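Local coordinates for uncharacterized protein Atu2773 (Agrobacterium tumefaciens, PDB 2QV5), which is of unknown function but belongs to the divergent polysaccharide deacetylase family and may therefore act on an acetylated carbohydrate, at residues 34-39 against 225-230; 114-119 against 145-150; 157-162 against 242-247; 183-188 against 204-209. All coordinates share one frame; numbering follows the deposited sequence. Where two conformers were deposited one is given.

Contact 1 of 4, residues 34-39 against 225-230; sequences IVVGGL and AAISKW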
# COMPACT_ATOMS: atom_id res chain seq x y z
N ILE A 34 -8.51 1.52 -3.40
CA ILE A 34 -7.77 0.75 -4.40
C ILE A 34 -6.35 1.28 -4.38
O ILE A 34 -6.15 2.49 -4.48
CB ILE A 34 -8.34 0.88 -5.84
CG1 ILE A 34 -9.71 0.21 -5.97
CG2 ILE A 34 -7.36 0.26 -6.88
CD1 ILE A 34 -10.58 0.79 -7.08
N VAL A 35 -5.38 0.38 -4.19
CA VAL A 35 -3.98 0.72 -4.27
C VAL A 35 -3.39 0.22 -5.59
O VAL A 35 -3.48 -0.97 -5.93
CB VAL A 35 -3.19 0.13 -3.08
CG1 VAL A 35 -1.74 0.62 -3.07
CG2 VAL A 35 -3.87 0.47 -1.77
N VAL A 36 -2.79 1.14 -6.33
CA VAL A 36 -2.00 0.75 -7.49
C VAL A 36 -0.54 0.96 -7.10
O VAL A 36 -0.10 2.08 -6.86
CB VAL A 36 -2.37 1.54 -8.77
CG1 VAL A 36 -1.46 1.13 -9.94
CG2 VAL A 36 -3.83 1.29 -9.15
N GLY A 37 0.19 -0.15 -7.01
CA GLY A 37 1.56 -0.10 -6.54
C GLY A 37 2.60 -0.20 -7.64
O GLY A 37 2.26 -0.28 -8.83
N GLY A 38 3.86 -0.20 -7.25
CA GLY A 38 4.96 -0.32 -8.21
C GLY A 38 5.45 1.00 -8.79
O GLY A 38 6.29 0.98 -9.69
N LEU A 39 4.96 2.13 -8.29
CA LEU A 39 5.43 3.44 -8.79
C LEU A 39 6.91 3.65 -8.58
O LEU A 39 7.45 3.30 -7.52
CB LEU A 39 4.62 4.61 -8.21
CG LEU A 39 3.39 4.93 -9.05
CD1 LEU A 39 2.21 4.06 -8.71
CD2 LEU A 39 3.03 6.38 -8.90
N ALA A 225 -5.75 1.29 -16.92
CA ALA A 225 -6.91 1.58 -17.76
C ALA A 225 -8.24 1.10 -17.14
O ALA A 225 -9.21 1.86 -17.08
CB ALA A 225 -6.71 1.02 -19.19
N ALA A 226 -8.25 -0.14 -16.63
CA ALA A 226 -9.45 -0.73 -16.04
C ALA A 226 -9.83 -0.05 -14.73
O ALA A 226 -11.00 0.22 -14.50
CB ALA A 226 -9.28 -2.23 -15.81
N ILE A 227 -8.84 0.21 -13.88
CA ILE A 227 -9.05 0.87 -12.59
C ILE A 227 -9.47 2.33 -12.77
O ILE A 227 -10.40 2.77 -12.12
CB ILE A 227 -7.82 0.71 -11.65
CG1 ILE A 227 -7.70 -0.76 -11.23
CG2 ILE A 227 -7.90 1.61 -10.40
CD1 ILE A 227 -6.42 -1.07 -10.57
N SER A 228 -8.82 3.05 -13.68
CA SER A 228 -9.24 4.43 -13.97
C SER A 228 -10.72 4.52 -14.33
O SER A 228 -11.45 5.32 -13.75
CB SER A 228 -8.41 5.05 -15.09
OG SER A 228 -7.04 5.12 -14.73
N LYS A 229 -11.14 3.70 -15.28
CA LYS A 229 -12.52 3.69 -15.76
C LYS A 229 -13.53 3.30 -14.66
O LYS A 229 -14.54 4.00 -14.47
CB LYS A 229 -12.63 2.74 -16.95
CG LYS A 229 -14.01 2.62 -17.57
CD LYS A 229 -14.03 1.51 -18.60
CE LYS A 229 -15.38 1.39 -19.30
NZ LYS A 229 -16.52 1.45 -18.34
N TRP A 230 -13.26 2.19 -13.97
CA TRP A 230 -14.13 1.70 -12.89
C TRP A 230 -14.29 2.71 -11.73
O TRP A 230 -15.42 2.95 -11.28
CB TRP A 230 -13.62 0.35 -12.38
CG TRP A 230 -14.57 -0.36 -11.45
CD1 TRP A 230 -15.54 -1.26 -11.79
CD2 TRP A 230 -14.65 -0.22 -10.02
NE1 TRP A 230 -16.21 -1.69 -10.67
CE2 TRP A 230 -15.69 -1.06 -9.57
CE3 TRP A 230 -13.94 0.54 -9.08
CZ2 TRP A 230 -16.04 -1.17 -8.22
CZ3 TRP A 230 -14.30 0.44 -7.73
CH2 TRP A 230 -15.34 -0.41 -7.32

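Contact 2 of 4, residues 114-119 against 145-150; sequences DRLHRS and EPVMRD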
# COMPACT_ATOMS: atom_id res chain seq x y z
N ASP A 114 17.42 -1.01 10.19
CA ASP A 114 18.26 -0.14 9.38
C ASP A 114 17.87 -0.16 7.90
O ASP A 114 17.87 0.88 7.25
CB ASP A 114 19.74 -0.52 9.54
CG ASP A 114 20.34 -0.03 10.86
OD1 ASP A 114 19.92 1.06 11.33
OD2 ASP A 114 21.22 -0.71 11.42
N ARG A 115 17.54 -1.34 7.39
CA ARG A 115 17.09 -1.50 6.01
C ARG A 115 15.77 -0.78 5.77
O ARG A 115 15.60 -0.13 4.75
CB ARG A 115 16.89 -2.98 5.69
CG ARG A 115 18.17 -3.70 5.33
CD ARG A 115 17.95 -5.19 5.34
NE ARG A 115 19.20 -5.90 5.05
CZ ARG A 115 19.46 -7.13 5.47
NH1 ARG A 115 20.62 -7.70 5.17
NH2 ARG A 115 18.57 -7.79 6.19
N LEU A 116 14.85 -0.95 6.72
CA LEU A 116 13.55 -0.28 6.74
C LEU A 116 13.70 1.23 6.71
O LEU A 116 13.06 1.91 5.91
CB LEU A 116 12.80 -0.69 8.01
CG LEU A 116 11.45 -0.03 8.28
CD1 LEU A 116 10.48 -0.40 7.15
CD2 LEU A 116 10.86 -0.44 9.63
N HIS A 117 14.56 1.75 7.58
CA HIS A 117 14.82 3.18 7.69
C HIS A 117 15.41 3.78 6.41
O HIS A 117 15.10 4.92 6.07
CB HIS A 117 15.74 3.46 8.87
CG HIS A 117 15.07 3.33 10.20
ND1 HIS A 117 15.72 3.59 11.39
CD2 HIS A 117 13.81 2.97 10.54
CE1 HIS A 117 14.89 3.39 12.40
NE2 HIS A 117 13.72 3.01 11.91
N ARG A 118 16.24 3.01 5.72
CA ARG A 118 16.76 3.45 4.44
C ARG A 118 15.65 3.64 3.41
O ARG A 118 15.63 4.64 2.70
CB ARG A 118 17.83 2.49 3.92
CG ARG A 118 19.16 2.63 4.65
CD ARG A 118 20.31 2.06 3.84
NE ARG A 118 20.32 0.59 3.79
CZ ARG A 118 20.73 -0.22 4.77
NH1 ARG A 118 21.15 0.27 5.93
NH2 ARG A 118 20.71 -1.53 4.58
N SER A 119 14.71 2.70 3.34
CA SER A 119 13.55 2.82 2.44
C SER A 119 12.64 3.99 2.83
O SER A 119 12.21 4.75 1.95
CB SER A 119 12.75 1.53 2.42
OG SER A 119 13.44 0.51 1.72
N GLU A 145 7.56 -8.84 14.02
CA GLU A 145 7.23 -8.04 15.20
C GLU A 145 8.05 -6.73 15.42
O GLU A 145 7.43 -5.68 15.62
CB GLU A 145 7.14 -8.89 16.48
CG GLU A 145 6.34 -8.21 17.60
CD GLU A 145 6.45 -8.94 18.94
OE1 GLU A 145 6.53 -10.19 18.96
OE2 GLU A 145 6.44 -8.24 19.98
N PRO A 146 9.41 -6.77 15.36
CA PRO A 146 10.14 -5.50 15.57
C PRO A 146 9.83 -4.47 14.48
O PRO A 146 9.80 -3.27 14.76
CB PRO A 146 11.61 -5.91 15.44
CG PRO A 146 11.65 -7.36 15.63
CD PRO A 146 10.35 -7.88 15.11
N VAL A 147 9.62 -4.96 13.26
CA VAL A 147 9.33 -4.13 12.08
C VAL A 147 7.99 -3.43 12.27
O VAL A 147 7.88 -2.20 12.09
CB VAL A 147 9.36 -5.00 10.80
CG1 VAL A 147 8.92 -4.23 9.56
CG2 VAL A 147 10.77 -5.55 10.59
N MET A 148 6.98 -4.20 12.67
CA MET A 148 5.64 -3.66 12.89
C MET A 148 5.57 -2.73 14.10
O MET A 148 4.77 -1.79 14.11
CB MET A 148 4.62 -4.79 12.99
CG MET A 148 4.33 -5.44 11.61
SD MET A 148 2.87 -6.48 11.63
CE MET A 148 1.61 -5.22 11.73
N ARG A 149 6.42 -2.98 15.10
CA ARG A 149 6.54 -2.06 16.24
C ARG A 149 7.15 -0.72 15.83
O ARG A 149 6.64 0.33 16.24
CB ARG A 149 7.35 -2.69 17.36
CG ARG A 149 6.61 -3.78 18.12
CD ARG A 149 7.38 -4.18 19.37
NE ARG A 149 6.74 -5.29 20.07
CZ ARG A 149 5.78 -5.16 20.98
NH1 ARG A 149 5.33 -3.96 21.32
NH2 ARG A 149 5.26 -6.23 21.56
N ASP A 150 8.21 -0.74 15.01
CA ASP A 150 8.79 0.50 14.49
C ASP A 150 7.79 1.31 13.66
O ASP A 150 7.61 2.51 13.89
CB ASP A 150 10.06 0.23 13.67
CG ASP A 150 10.72 1.52 13.20
OD1 ASP A 150 11.51 2.11 13.96
OD2 ASP A 150 10.45 1.95 12.05

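Contact 3 of 4, residues 157-162 against 242-247; sequences LFLDDG and VGVSAL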
# COMPACT_ATOMS: atom_id res chain seq x y z
N LEU A 157 0.24 3.40 9.15
CA LEU A 157 -0.58 2.20 9.01
C LEU A 157 0.22 1.15 8.27
O LEU A 157 1.15 1.48 7.55
CB LEU A 157 -1.87 2.51 8.25
CG LEU A 157 -1.85 2.91 6.77
CD1 LEU A 157 -1.87 1.71 5.83
CD2 LEU A 157 -3.06 3.74 6.54
N PHE A 158 -0.16 -0.12 8.43
CA PHE A 158 0.46 -1.25 7.72
C PHE A 158 -0.62 -1.93 6.87
O PHE A 158 -1.61 -2.45 7.39
CB PHE A 158 1.06 -2.24 8.74
CG PHE A 158 1.85 -3.37 8.13
CD1 PHE A 158 3.24 -3.31 8.07
CD2 PHE A 158 1.21 -4.51 7.65
CE1 PHE A 158 3.98 -4.35 7.51
CE2 PHE A 158 1.94 -5.56 7.08
CZ PHE A 158 3.33 -5.48 7.02
N LEU A 159 -0.44 -1.92 5.55
CA LEU A 159 -1.35 -2.62 4.66
C LEU A 159 -0.67 -3.91 4.19
O LEU A 159 0.39 -3.89 3.58
CB LEU A 159 -1.75 -1.72 3.47
CG LEU A 159 -2.68 -2.35 2.43
CD1 LEU A 159 -4.09 -2.57 2.99
CD2 LEU A 159 -2.73 -1.53 1.18
N ASP A 160 -1.28 -5.04 4.52
CA ASP A 160 -0.76 -6.32 4.08
C ASP A 160 -1.51 -6.67 2.80
O ASP A 160 -2.75 -6.64 2.76
CB ASP A 160 -0.97 -7.35 5.21
CG ASP A 160 -0.29 -8.70 4.95
OD1 ASP A 160 -0.41 -9.26 3.84
OD2 ASP A 160 0.35 -9.22 5.89
N ASP A 161 -0.79 -7.00 1.74
CA ASP A 161 -1.45 -7.23 0.44
C ASP A 161 -2.26 -8.55 0.33
O ASP A 161 -2.99 -8.76 -0.64
CB ASP A 161 -0.47 -7.06 -0.74
CG ASP A 161 0.48 -8.24 -0.90
OD1 ASP A 161 0.59 -9.09 0.00
OD2 ASP A 161 1.14 -8.30 -1.97
N GLY A 162 -2.10 -9.42 1.33
CA GLY A 162 -2.88 -10.65 1.44
C GLY A 162 -2.37 -11.80 0.60
O GLY A 162 -3.02 -12.85 0.53
N VAL A 242 -12.15 5.96 -1.44
CA VAL A 242 -11.46 6.73 -0.41
C VAL A 242 -10.01 6.26 -0.29
O VAL A 242 -9.69 5.15 -0.71
CB VAL A 242 -12.18 6.61 0.97
CG1 VAL A 242 -13.64 7.06 0.86
CG2 VAL A 242 -12.12 5.18 1.52
N GLY A 243 -9.15 7.10 0.27
CA GLY A 243 -7.77 6.68 0.60
C GLY A 243 -7.76 5.52 1.58
O GLY A 243 -8.71 5.35 2.36
N VAL A 244 -6.71 4.69 1.52
CA VAL A 244 -6.54 3.54 2.42
C VAL A 244 -6.67 3.91 3.90
O VAL A 244 -7.29 3.16 4.67
CB VAL A 244 -5.21 2.80 2.15
CG1 VAL A 244 -4.79 1.92 3.32
CG2 VAL A 244 -5.37 1.93 0.92
N SER A 245 -6.10 5.05 4.30
CA SER A 245 -6.17 5.52 5.69
C SER A 245 -7.59 5.65 6.22
O SER A 245 -7.83 5.45 7.41
CB SER A 245 -5.45 6.86 5.84
OG SER A 245 -5.54 7.30 7.18
N ALA A 246 -8.53 6.00 5.34
CA ALA A 246 -9.95 6.13 5.76
C ALA A 246 -10.54 4.79 6.22
O ALA A 246 -11.47 4.76 7.03
CB ALA A 246 -10.78 6.73 4.66
N LEU A 247 -9.94 3.70 5.74
CA LEU A 247 -10.47 2.36 5.99
C LEU A 247 -9.73 1.57 7.05
O LEU A 247 -10.32 0.73 7.73
CB LEU A 247 -10.46 1.54 4.70
CG LEU A 247 -11.33 2.00 3.55
CD1 LEU A 247 -11.38 0.88 2.52
CD2 LEU A 247 -12.71 2.35 4.04

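Contact 4 of 4, residues 183-188 against 204-209; sequences ADVLLD and ERIARR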
# COMPACT_ATOMS: atom_id res chain seq x y z
N ALA A 183 -5.67 -6.41 2.34
CA ALA A 183 -6.38 -6.23 1.09
C ALA A 183 -7.36 -7.37 0.96
O ALA A 183 -7.03 -8.52 1.29
CB ALA A 183 -5.43 -6.22 -0.10
N ASP A 184 -8.56 -7.04 0.50
CA ASP A 184 -9.62 -8.02 0.25
C ASP A 184 -9.47 -8.72 -1.10
O ASP A 184 -9.80 -9.90 -1.23
CB ASP A 184 -10.98 -7.33 0.31
CG ASP A 184 -11.30 -6.75 1.68
OD1 ASP A 184 -11.85 -7.48 2.52
OD2 ASP A 184 -11.01 -5.55 1.90
N VAL A 185 -9.01 -7.99 -2.11
CA VAL A 185 -8.96 -8.52 -3.48
C VAL A 185 -7.65 -8.11 -4.16
O VAL A 185 -7.28 -6.94 -4.12
CB VAL A 185 -10.16 -8.00 -4.35
CG1 VAL A 185 -10.19 -8.66 -5.73
CG2 VAL A 185 -11.48 -8.20 -3.63
N LEU A 186 -6.95 -9.07 -4.77
CA LEU A 186 -5.91 -8.79 -5.74
C LEU A 186 -6.56 -8.65 -7.12
O LEU A 186 -7.11 -9.60 -7.67
CB LEU A 186 -4.82 -9.87 -5.75
CG LEU A 186 -3.79 -9.86 -6.89
CD1 LEU A 186 -2.88 -8.64 -6.87
CD2 LEU A 186 -2.97 -11.15 -6.88
N LEU A 187 -6.49 -7.45 -7.68
CA LEU A 187 -7.25 -7.14 -8.90
C LEU A 187 -6.61 -7.66 -10.19
O LEU A 187 -7.32 -7.95 -11.15
CB LEU A 187 -7.52 -5.64 -9.02
CG LEU A 187 -8.24 -4.96 -7.85
CD1 LEU A 187 -8.13 -3.45 -8.01
CD2 LEU A 187 -9.71 -5.39 -7.73
N ASP A 188 -5.29 -7.77 -10.21
CA ASP A 188 -4.57 -8.13 -11.43
C ASP A 188 -3.57 -9.29 -11.31
O ASP A 188 -2.45 -9.20 -11.82
CB ASP A 188 -3.89 -6.89 -12.02
CG ASP A 188 -2.90 -6.25 -11.04
OD1 ASP A 188 -2.69 -6.79 -9.93
OD2 ASP A 188 -2.31 -5.21 -11.39
N GLU A 204 -16.45 -4.92 -5.46
CA GLU A 204 -17.70 -4.22 -5.22
C GLU A 204 -18.63 -5.08 -4.34
O GLU A 204 -19.19 -4.58 -3.38
CB GLU A 204 -18.37 -3.86 -6.55
CG GLU A 204 -19.77 -3.32 -6.36
CD GLU A 204 -20.39 -2.81 -7.64
OE1 GLU A 204 -19.69 -2.71 -8.68
OE2 GLU A 204 -21.60 -2.50 -7.60
N ARG A 205 -18.74 -6.36 -4.67
CA ARG A 205 -19.56 -7.30 -3.89
C ARG A 205 -19.16 -7.36 -2.41
O ARG A 205 -20.01 -7.26 -1.52
CB ARG A 205 -19.52 -8.70 -4.53
CG ARG A 205 -20.24 -9.78 -3.71
CD ARG A 205 -20.19 -11.19 -4.32
NE ARG A 205 -18.93 -11.57 -4.96
CZ ARG A 205 -17.84 -12.00 -4.32
NH1 ARG A 205 -17.79 -12.10 -3.00
NH2 ARG A 205 -16.76 -12.32 -5.03
N ILE A 206 -17.85 -7.53 -2.16
CA ILE A 206 -17.30 -7.56 -0.80
C ILE A 206 -17.49 -6.22 -0.07
O ILE A 206 -17.91 -6.20 1.09
CB ILE A 206 -15.80 -7.98 -0.81
CG1 ILE A 206 -15.66 -9.39 -1.40
CG2 ILE A 206 -15.18 -7.93 0.61
CD1 ILE A 206 -14.25 -9.76 -1.79
N ALA A 207 -17.20 -5.11 -0.75
CA ALA A 207 -17.46 -3.77 -0.22
C ALA A 207 -18.92 -3.55 0.15
O ALA A 207 -19.19 -3.01 1.21
CB ALA A 207 -17.02 -2.72 -1.22
N ARG A 208 -19.85 -3.96 -0.71
CA ARG A 208 -21.27 -3.72 -0.43
C ARG A 208 -21.72 -4.49 0.81
O ARG A 208 -22.41 -3.94 1.66
CB ARG A 208 -22.16 -4.03 -1.65
CG ARG A 208 -23.58 -3.53 -1.48
CD ARG A 208 -24.37 -3.53 -2.78
NE ARG A 208 -23.97 -2.43 -3.65
CZ ARG A 208 -23.37 -2.57 -4.82
NH1 ARG A 208 -23.11 -3.78 -5.30
NH2 ARG A 208 -23.05 -1.50 -5.54
N ARG A 209 -21.29 -5.75 0.92
CA ARG A 209 -21.65 -6.60 2.05
C ARG A 209 -20.97 -6.18 3.36
O ARG A 209 -21.62 -6.11 4.40
CB ARG A 209 -21.33 -8.06 1.71
CG ARG A 209 -21.58 -9.05 2.87
CD ARG A 209 -21.44 -10.49 2.45
NE ARG A 209 -22.50 -10.89 1.54
CZ ARG A 209 -23.67 -11.41 1.92
NH1 ARG A 209 -23.96 -11.61 3.20
NH2 ARG A 209 -24.56 -11.75 1.00

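Contact 1 of 4, residues 34-39 against 225-230
The indole of Trp230 is the flat group of this contact, and Ile34 reaches the CE3-CZ3 side of its six-membered ring, with CD1 3.8 Å from Trp230 CZ3. The approach is oblique, the aliphatic arm crossing the indole at a slant. In Ile34 the longer branch CG1 stands beside the backbone N (chi1 -68°), which, with chi2 near anti, sends CD1 toward the tryptophan and leaves CG2 for the other partner, Ile227. Ile34 CG2 lies 3.8 Å from Ile227 CG2, the two side chains running past each other in opposite senses. Ile227 CD1 extends further, to 3.8 Å from Val36 CG2, while staying 4.0 Å from Ile34 CG2; it thus touches both strand residues that face the helix. All four residues are buried and the interface is wholly apolar. The segment axes approach to 10.8 Å and run nearly antiparallel, at 155°, as for a helix lying against a parallel sheet, here the helix that follows the neighbouring strand 212-218.

Strand 30-39 is hydrogen-bonded on one flank to strand 58-62 and on the other to strand 212-218, whose Ala217 also meets Ile227. Helix 193-210 lies alongside helix 221-233, bringing Leu203 to Ile34 and Leu200 to Trp230, while Leu53, in the loop leading to strand 58-62, covers Ile227.

Contact 2 of 4, residues 114-119 against 145-150
His117 and Asp150 form the polar bridge between these two helices. His117 NE2 donates to Asp150 OD1 at 3.1 Å, with a nearly straight N-H...O angle of 166°. The oxygen lies almost in the imidazole plane, at the ring edge, but the nitrogen comes in from above the carboxylate plane; ring and carboxylate are turned 45° against each other. CG of Asp150 is anti to its backbone N, which carries the carboxylate across to the histidine. Its strongest polar partner lies elsewhere, for OD2 forms a salt bridge with Arg154; OD1 has a long, weak ion pair with Lys153. The carboxylate is therefore held from several directions, and Arg154 also touches the His117 side chain.

The remaining contacts rest on one methyl group. Leu116 CD2 makes a van der Waals contact with the carboxylate, 3.4 Å from Asp150 OD2, and a looser, apolar one with Val147, 4.3 Å from CG1. Leu116 also packs on Ile86 of strand 82-88, so that it joins helix to helix and helix to sheet.

Within helix 141-153 there is a second charged pair, Glu145 and Arg149, one turn apart: Arg149 grips Glu145 side-on, with NH2 2.8 Å and NE 3.0 Å from the single oxygen OE2.

The helix axes, 11.1 Å apart, cross at -38°, running in broadly the same direction. Such packing of helices 109-120 and 141-153, which flank strand 128-131 in sequence, is characteristic of successive beta-alpha units on the outside of a beta/alpha barrel.

Contact 3 of 4, residues 157-162 against 242-247
Leu157 carries most of this contact, reaching with one methyl to Val244 and with the other to Ser245. Its CG stands between the backbone N and the carbonyl carbon (chi1 67°), an uncommon choice for leucine; the fork that results directs CD1 to 3.9 Å from Val244 CG1 and CD2 to 3.7 Å from Ser245 CA. The second methyl therefore rests on backbone as much as side chain, with Ser245 CB at 4.0 Å. Leu159, two residues along the strand and on the same side, has CG anti to the backbone N instead (chi1 179°), and its CD2 comes only loosely to Val244, 4.4 Å from CG2. Val244 accordingly divides its branches between the two leucines, CG1 to Leu157 and CG2 to Leu159.

The polar groups look elsewhere. In the conformer given, Ser245 OG bonds to the carbonyl O of Met17; Ser245 N bonds to Glu81, while Val244 N is bonded to Thr58. At the strand end, Asp160 OD1 accepts from Gly162 N at 3.0 Å, using its anti lone pair, which closes an Asx turn; Ser167 and Ser169 hold the second oxygen, OD2.

Val35 of strand 30-39 touches both Leu159 and Val244, so strands that are not neighbours in the sheet meet here across its interior. A short C-terminal helical turn inserting its valine among residues at the start of strand 157-160 fits the closure of the N-terminal end of a parallel beta/alpha barrel, the fold seen in polysaccharide deacetylases.

Contact 4 of 4, residues 183-188 against 204-209
Asp184 and Ile206 have the closest CA atoms of the pair, 7.8 Å apart, at a place where strand 180-186 is interrupted and Asp184 adopts helix-like backbone angles. As a consequence two successive residues, Asp184 and Val185, direct their CB atoms toward the helix, and Ile206 meets both. Its branches divide the work: CD1 lies 3.7 Å from Val185 CG2, and CG2 lies 3.9 Å from Asp184 OD1. In Ile206 the long branch CG1 is beside the backbone N (chi1 -61°), which, with the second torsion anti, takes CD1 to the valine and leaves CG2, anti to that nitrogen, for the aspartate. Both approaches are slanted rather than end-on.

The contact of Asp184 with the isoleucine is purely van der Waals. Its polar partner is the backbone N of Ile214, which bonds to OD2, tying the interrupted strand to the next one, 212-218. Val185 also packs on Leu203 and Lys199 of the same helix, and so is covered along more than a full turn.

On the helix itself Glu204 and Arg208 form a salt bridge one turn apart. In one of the two deposited conformers of the arginine, NH2 is 2.7 Å from Glu204 OE2, met on the anti side and 24° out of the carboxylate plane. Glu204 OE1 has a further salt bridge with Arg237.

Strand 180-186, helix 193-210 and strand 212-218 form a beta-alpha-beta unit with its two strands parallel and adjacent, and Ile206 packs the crossover helix back onto the first of them.

How the contacts relate
From the N terminus, strand 30-39 opens contact 1, whose loop closes only at helix 221-233 and encloses contacts 2 and 4 entirely. Contact 2 opens and closes early, joining two neighbouring outer helices. Contact 3 opens next, at strand 157-160, and closes last, near the C terminus, so that it crosses contact 1; contact 4 falls within both loops. Contacts 1 and 3 touch through Val35, contacts 1 and 4 through Leu187, while Met148 links contact 2 to Phe158 of contact 3. Contacts 1, 2 and 4 attach helices to the barrel exterior or to each other, whereas contact 3 fills its interior.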